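PDB 3BLX: isocitrate dehydrogenase [NAD] subunit 1, mitochondrial, which forms, with subunit 2, the octameric enzyme that oxidatively decarboxylates isocitrate to 2-oxoglutarate with NAD in the citric acid cycle, and binds mitochondrial mRNA leaders. Local coordinates for residues E[102-107]-E[160-165]; E[177-182]-E[212-217]. All blocks are in the same frame, centred on the assembly; numbering follows the deposited sequence.

Interactions 1 and 2 lie in series along the chain: helix 156-172, which supplies 160-165 to interaction 1, is followed in the chain by strand 177-182 of interaction 2. Both reach the same large mixed sheet, one through helix-on-strand packing and the other through a parallel strand pair. Their centres are 16 Å apart and their nearest atoms about 6 Å, so they do not touch. Both lie near residues assigned by similarity to substrate binding or catalysis. In interaction 1 the side chains of D102 and I162 are about 7 Å from those of R98 and R129 respectively, two likely substrate-binding arginines. In interaction 2 the V216 side chain is about 4 Å from that of K183, which by similarity is critical for catalysis.

Interaction 1: residues E[102-107]-E[160-165]; sequences DIYANV and ERIARF
D102, in the loop leading to strand 105-111, meets R161 tip to tip where helix 156-172 packs against the sheet of the isocitrate/isopropylmalate dehydrogenase fold, the axes of 105-107 and 160-165 approaching to 9.9 Å. R161 NH1 donates to D102 OD2 at 2.8 Å with an N-H...O angle of 152°, making a salt bridge. OD2 lies close to the guanidinium plane, but the bond reaches it from above the carboxylate plane. Y104 next takes R161 against one ring face. The guanidinium stacks flat, its plane 7° from that of the ring, and its centre is 4.1 Å from the ring centre. R161 CZ makes an off-centre cation-pi contact, whereas R161 CD stands over the middle of the Y104 ring, 3.5 Å from its centroid. An alanine in place of R161 would probably leave the D102 carboxylate without this charged mate and the Y104 ring without the group that covers this face. I162 CD1 and F165 CB lie at the edge of the same ring. Y104 and A105 together face F262 in a classic beta bulge, and both bond to its backbone. A105 CB also touches I162 CD1 at 3.6 Å. F165 CG is anti to its backbone N (chi1 178°), which extends the ring from the helix to lie under A105 CB, a CH-pi contact 3.7 Å from the centroid. Finally, V107 CG2 approaches the F165 ring obliquely, 3.7 Å from CE2.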
loop_
_atom_site.group_PDB
_atom_site.type_symbol
_atom_site.label_atom_id
_atom_site.label_comp_id
_atom_site.label_asym_id
_atom_site.label_seq_id
_atom_site.Cartn_x
_atom_site.Cartn_y
_atom_site.Cartn_z
ATOM N N ASP E 102 -9.644 -12.856 5.764
ATOM C CA ASP E 102 -10.364 -11.926 6.629
ATOM C C ASP E 102 -11.893 -12.079 6.538
ATOM O O ASP E 102 -12.636 -11.110 6.461
ATOM C CB ASP E 102 -9.922 -10.482 6.365
ATOM C CG ASP E 102 -10.242 -9.536 7.537
ATOM O OD1 ASP E 102 -10.354 -10.000 8.705
ATOM O OD2 ASP E 102 -10.377 -8.312 7.291
ATOM N N ILE E 103 -12.352 -13.321 6.551
ATOM C CA ILE E 103 -13.778 -13.611 6.547
ATOM C C ILE E 103 -14.269 -13.511 7.974
ATOM O O ILE E 103 -13.949 -14.359 8.804
ATOM C CB ILE E 103 -14.019 -15.010 6.000
ATOM C CG1 ILE E 103 -13.654 -15.036 4.510
ATOM C CG2 ILE E 103 -15.443 -15.398 6.163
ATOM C CD1 ILE E 103 -13.742 -16.401 3.883
ATOM N N TYR E 104 -15.049 -12.478 8.271
ATOM C CA TYR E 104 -15.253 -12.053 9.660
ATOM C C TYR E 104 -16.666 -12.214 10.183
ATOM O O TYR E 104 -16.959 -11.947 11.358
ATOM C CB TYR E 104 -14.854 -10.576 9.827
ATOM C CG TYR E 104 -15.681 -9.595 9.012
ATOM C CD1 TYR E 104 -15.233 -9.132 7.777
ATOM C CD2 TYR E 104 -16.908 -9.135 9.471
ATOM C CE1 TYR E 104 -15.986 -8.249 7.007
ATOM C CE2 TYR E 104 -17.681 -8.244 8.700
ATOM C CZ TYR E 104 -17.208 -7.795 7.477
ATOM O OH TYR E 104 -17.948 -6.895 6.724
ATOM N N ALA E 105 -17.564 -12.628 9.316
ATOM C CA ALA E 105 -18.955 -12.693 9.732
ATOM C C ALA E 105 -19.544 -14.044 9.400
ATOM O O ALA E 105 -19.647 -14.409 8.239
ATOM C CB ALA E 105 -19.754 -11.579 9.059
ATOM N N ASN E 106 -19.893 -14.793 10.430
ATOM C CA ASN E 106 -20.538 -16.071 10.233
ATOM C C ASN E 106 -22.055 -15.894 10.429
ATOM O O ASN E 106 -22.471 -15.308 11.385
ATOM C CB ASN E 106 -19.926 -17.150 11.140
ATOM C CG ASN E 106 -20.794 -18.419 11.206
ATOM O OD1 ASN E 106 -21.131 -18.918 12.290
ATOM N ND2 ASN E 106 -21.179 -18.930 10.038
ATOM N N VAL E 107 -22.863 -16.344 9.476
ATOM C CA VAL E 107 -24.304 -16.212 9.554
ATOM C C VAL E 107 -24.932 -17.606 9.530
ATOM O O VAL E 107 -24.587 -18.425 8.691
ATOM C CB VAL E 107 -24.869 -15.486 8.339
ATOM C CG1 VAL E 107 -26.319 -15.161 8.574
ATOM C CG2 VAL E 107 -24.091 -14.234 8.059
ATOM N N GLU E 160 -17.141 -2.872 15.272
ATOM C CA GLU E 160 -17.874 -1.980 14.378
ATOM C C GLU E 160 -18.273 -2.675 13.070
ATOM O O GLU E 160 -19.424 -2.561 12.635
ATOM C CB GLU E 160 -17.065 -0.714 14.102
ATOM C CG GLU E 160 -17.096 0.305 15.265
ATOM C CD GLU E 160 -16.276 1.579 14.966
ATOM O OE1 GLU E 160 -15.803 1.739 13.809
ATOM O OE2 GLU E 160 -16.102 2.410 15.892
ATOM N N ARG E 161 -17.327 -3.381 12.444
ATOM C CA ARG E 161 -17.616 -4.185 11.253
ATOM C C ARG E 161 -18.796 -5.114 11.493
ATOM O O ARG E 161 -19.734 -5.183 10.678
ATOM C CB ARG E 161 -16.452 -5.090 10.904
ATOM C CG ARG E 161 -15.643 -4.649 9.799
ATOM C CD ARG E 161 -14.826 -5.809 9.230
ATOM N NE ARG E 161 -14.159 -6.661 10.222
ATOM C CZ ARG E 161 -13.029 -7.309 9.951
ATOM N NH1 ARG E 161 -12.469 -7.131 8.767
ATOM N NH2 ARG E 161 -12.442 -8.088 10.848
ATOM N N ILE E 162 -18.735 -5.864 12.597
ATOM C CA ILE E 162 -19.729 -6.901 12.779
ATOM C C ILE E 162 -21.089 -6.251 13.042
ATOM O O ILE E 162 -22.120 -6.745 12.607
ATOM C CB ILE E 162 -19.327 -7.974 13.829
ATOM C CG1 ILE E 162 -20.087 -9.263 13.534
ATOM C CG2 ILE E 162 -19.604 -7.511 15.247
ATOM C CD1 ILE E 162 -19.900 -9.736 12.101
ATOM N N ALA E 163 -21.083 -5.104 13.702
ATOM C CA ALA E 163 -22.316 -4.340 13.896
ATOM C C ALA E 163 -22.910 -3.896 12.561
ATOM O O ALA E 163 -24.105 -4.052 12.320
ATOM C CB ALA E 163 -22.057 -3.133 14.746
ATOM N N ARG E 164 -22.078 -3.320 11.696
ATOM C CA ARG E 164 -22.613 -2.783 10.458
ATOM C C ARG E 164 -23.053 -3.938 9.603
ATOM O O ARG E 164 -24.043 -3.845 8.867
ATOM C CB ARG E 164 -21.599 -1.904 9.721
ATOM C CG ARG E 164 -21.294 -0.650 10.506
ATOM C CD ARG E 164 -20.433 0.335 9.739
ATOM N NE ARG E 164 -20.342 1.566 10.514
ATOM C CZ ARG E 164 -19.265 1.953 11.183
ATOM N NH1 ARG E 164 -18.137 1.234 11.158
ATOM N NH2 ARG E 164 -19.308 3.080 11.868
ATOM N N PHE E 165 -22.334 -5.045 9.715
ATOM C CA PHE E 165 -22.715 -6.213 8.938
ATOM C C PHE E 165 -24.113 -6.677 9.338
ATOM O O PHE E 165 -24.969 -6.920 8.485
ATOM C CB PHE E 165 -21.741 -7.371 9.120
ATOM C CG PHE E 165 -22.150 -8.583 8.367
ATOM C CD1 PHE E 165 -21.683 -8.798 7.079
ATOM C CD2 PHE E 165 -23.060 -9.479 8.914
ATOM C CE1 PHE E 165 -22.100 -9.905 6.354
ATOM C CE2 PHE E 165 -23.489 -10.585 8.207
ATOM C CZ PHE E 165 -23.005 -10.800 6.914
#

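Interaction 2: residues E[177-182]-E[212-217]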
loop_
_atom_site.group_PDB
_atom_site.type_symbol
_atom_site.label_atom_id
_atom_site.label_comp_id
_atom_site.label_asym_id
_atom_site.label_seq_id
_atom_site.Cartn_x
_atom_site.Cartn_y
_atom_site.Cartn_z
ATOM N N SER E 177 -35.574 -6.438 14.156
ATOM C CA SER E 177 -34.885 -6.448 15.445
ATOM C C SER E 177 -33.473 -6.995 15.366
ATOM O O SER E 177 -33.229 -8.044 14.786
ATOM C CB SER E 177 -35.664 -7.247 16.492
ATOM O OG SER E 177 -36.570 -6.418 17.200
ATOM N N VAL E 178 -32.544 -6.269 15.970
ATOM C CA VAL E 178 -31.199 -6.755 16.154
ATOM C C VAL E 178 -30.885 -6.720 17.627
ATOM O O VAL E 178 -30.968 -5.664 18.251
ATOM C CB VAL E 178 -30.187 -5.887 15.395
ATOM C CG1 VAL E 178 -28.761 -6.190 15.859
ATOM C CG2 VAL E 178 -30.329 -6.113 13.899
ATOM N N THR E 179 -30.527 -7.867 18.191
ATOM C CA THR E 179 -30.174 -7.927 19.603
ATOM C C THR E 179 -28.709 -8.295 19.768
ATOM O O THR E 179 -28.278 -9.322 19.298
ATOM C CB THR E 179 -31.040 -8.969 20.356
ATOM O OG1 THR E 179 -32.419 -8.704 20.116
ATOM C CG2 THR E 179 -30.781 -8.917 21.852
ATOM N N ALA E 180 -27.944 -7.461 20.448
ATOM C CA ALA E 180 -26.592 -7.845 20.825
ATOM C C ALA E 180 -26.582 -8.765 22.047
ATOM O O ALA E 180 -27.184 -8.461 23.078
ATOM C CB ALA E 180 -25.754 -6.615 21.087
ATOM N N VAL E 181 -25.889 -9.888 21.926
ATOM C CA VAL E 181 -25.756 -10.847 23.009
ATOM C C VAL E 181 -24.356 -10.739 23.605
ATOM O O VAL E 181 -23.371 -10.855 22.897
ATOM C CB VAL E 181 -25.995 -12.308 22.509
ATOM C CG1 VAL E 181 -25.742 -13.309 23.630
ATOM C CG2 VAL E 181 -27.397 -12.464 21.958
ATOM N N HIS E 182 -24.269 -10.542 24.911
ATOM C CA HIS E 182 -22.983 -10.261 25.526
ATOM C C HIS E 182 -22.985 -10.675 26.997
ATOM O O HIS E 182 -24.008 -11.125 27.531
ATOM C CB HIS E 182 -22.772 -8.771 25.470
ATOM C CG HIS E 182 -23.831 -8.013 26.191
ATOM N ND1 HIS E 182 -23.815 -7.832 27.559
ATOM C CD2 HIS E 182 -24.962 -7.415 25.744
ATOM C CE1 HIS E 182 -24.881 -7.137 27.918
ATOM N NE2 HIS E 182 -25.592 -6.868 26.835
ATOM N N SER E 212 -31.276 -3.787 20.794
ATOM C CA SER E 212 -31.527 -4.219 22.163
ATOM C C SER E 212 -30.347 -5.041 22.658
ATOM O O SER E 212 -29.429 -5.329 21.902
ATOM C CB SER E 212 -32.832 -5.021 22.260
ATOM O OG SER E 212 -33.103 -5.749 21.057
ATOM N N SER E 213 -30.373 -5.414 23.926
ATOM C CA SER E 213 -29.247 -6.106 24.516
ATOM C C SER E 213 -29.778 -7.191 25.418
ATOM O O SER E 213 -30.871 -7.081 25.995
ATOM C CB SER E 213 -28.378 -5.158 25.364
ATOM O OG SER E 213 -27.936 -4.052 24.597
ATOM N N ILE E 214 -28.989 -8.241 25.563
ATOM C CA ILE E 214 -29.380 -9.295 26.454
ATOM C C ILE E 214 -28.129 -9.996 26.928
ATOM O O ILE E 214 -27.204 -10.242 26.157
ATOM C CB ILE E 214 -30.363 -10.251 25.755
ATOM C CG1 ILE E 214 -30.962 -11.258 26.747
ATOM C CG2 ILE E 214 -29.706 -10.914 24.537
ATOM C CD1 ILE E 214 -32.171 -11.983 26.162
ATOM N N ILE E 215 -28.087 -10.269 28.217
ATOM C CA ILE E 215 -26.985 -11.003 28.782
ATOM C C ILE E 215 -27.093 -12.416 28.272
ATOM O O ILE E 215 -28.200 -12.952 28.137
ATOM C CB ILE E 215 -27.032 -10.946 30.309
ATOM C CG1 ILE E 215 -26.992 -9.481 30.747
ATOM C CG2 ILE E 215 -25.867 -11.689 30.892
ATOM C CD1 ILE E 215 -27.320 -9.265 32.199
ATOM N N VAL E 216 -25.950 -13.018 27.976
ATOM C CA VAL E 216 -25.932 -14.281 27.236
ATOM C C VAL E 216 -26.596 -15.458 27.972
ATOM O O VAL E 216 -27.306 -16.261 27.348
ATOM C CB VAL E 216 -24.501 -14.656 26.801
ATOM C CG1 VAL E 216 -23.607 -14.821 28.027
ATOM C CG2 VAL E 216 -24.510 -15.914 25.955
ATOM N N ASP E 217 -26.377 -15.559 29.282
ATOM C CA ASP E 217 -27.040 -16.611 30.065
ATOM C C ASP E 217 -28.574 -16.500 30.018
ATOM O O ASP E 217 -29.265 -17.512 29.830
ATOM C CB ASP E 217 -26.517 -16.687 31.510
ATOM C CG ASP E 217 -26.356 -15.313 32.162
ATOM O OD1 ASP E 217 -27.153 -14.393 31.858
ATOM O OD2 ASP E 217 -25.429 -15.159 32.995
#
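The beta-alpha-beta unit of strand 177-182, helix 190-205 and strand 210-215 is closed by parallel pairing of T179 with S212, A180 with S213 and V181 with I214. A180 is bonded to the neighbouring strand through both its backbone N and its O: A180 N donates to S212 O at 3.0 Å, and A180 O accepts from I214 N at 3.1 Å. Further along, H182 N bonds to I214 O with an N-H...O angle of 160°, whereas the S212 N to V178 O bond is weak. On the face carrying T179, S212 and I214, T179 OG1 and S212 OG share a hydrogen bond of 3.2 Å. T179 CG2, anti to its backbone N, meets I214 CG2 at 3.5 Å, and V181 CG2 lies beside that same methyl. Strand 210-215 then passes straight into helix 216-225, with I215 at the N-cap position. H182 O accepts from V216 N at 2.7 Å, so the pairing carries on into the first turn, and V181 CG1 packs on V216 CB at 3.7 Å. V216 also touches K183 of its own chain and I249 of a neighbouring subunit 2 chain. The H182 ring has CG between its backbone N and carbonyl carbon (chi1 60°), which turns it over toward the partner strand: I214 O lies over one face, offset toward the rim. Its ND1 bonds to A184 N, while S213 CB approaches the ring edge in plane, 3.6 Å from H182 NE2.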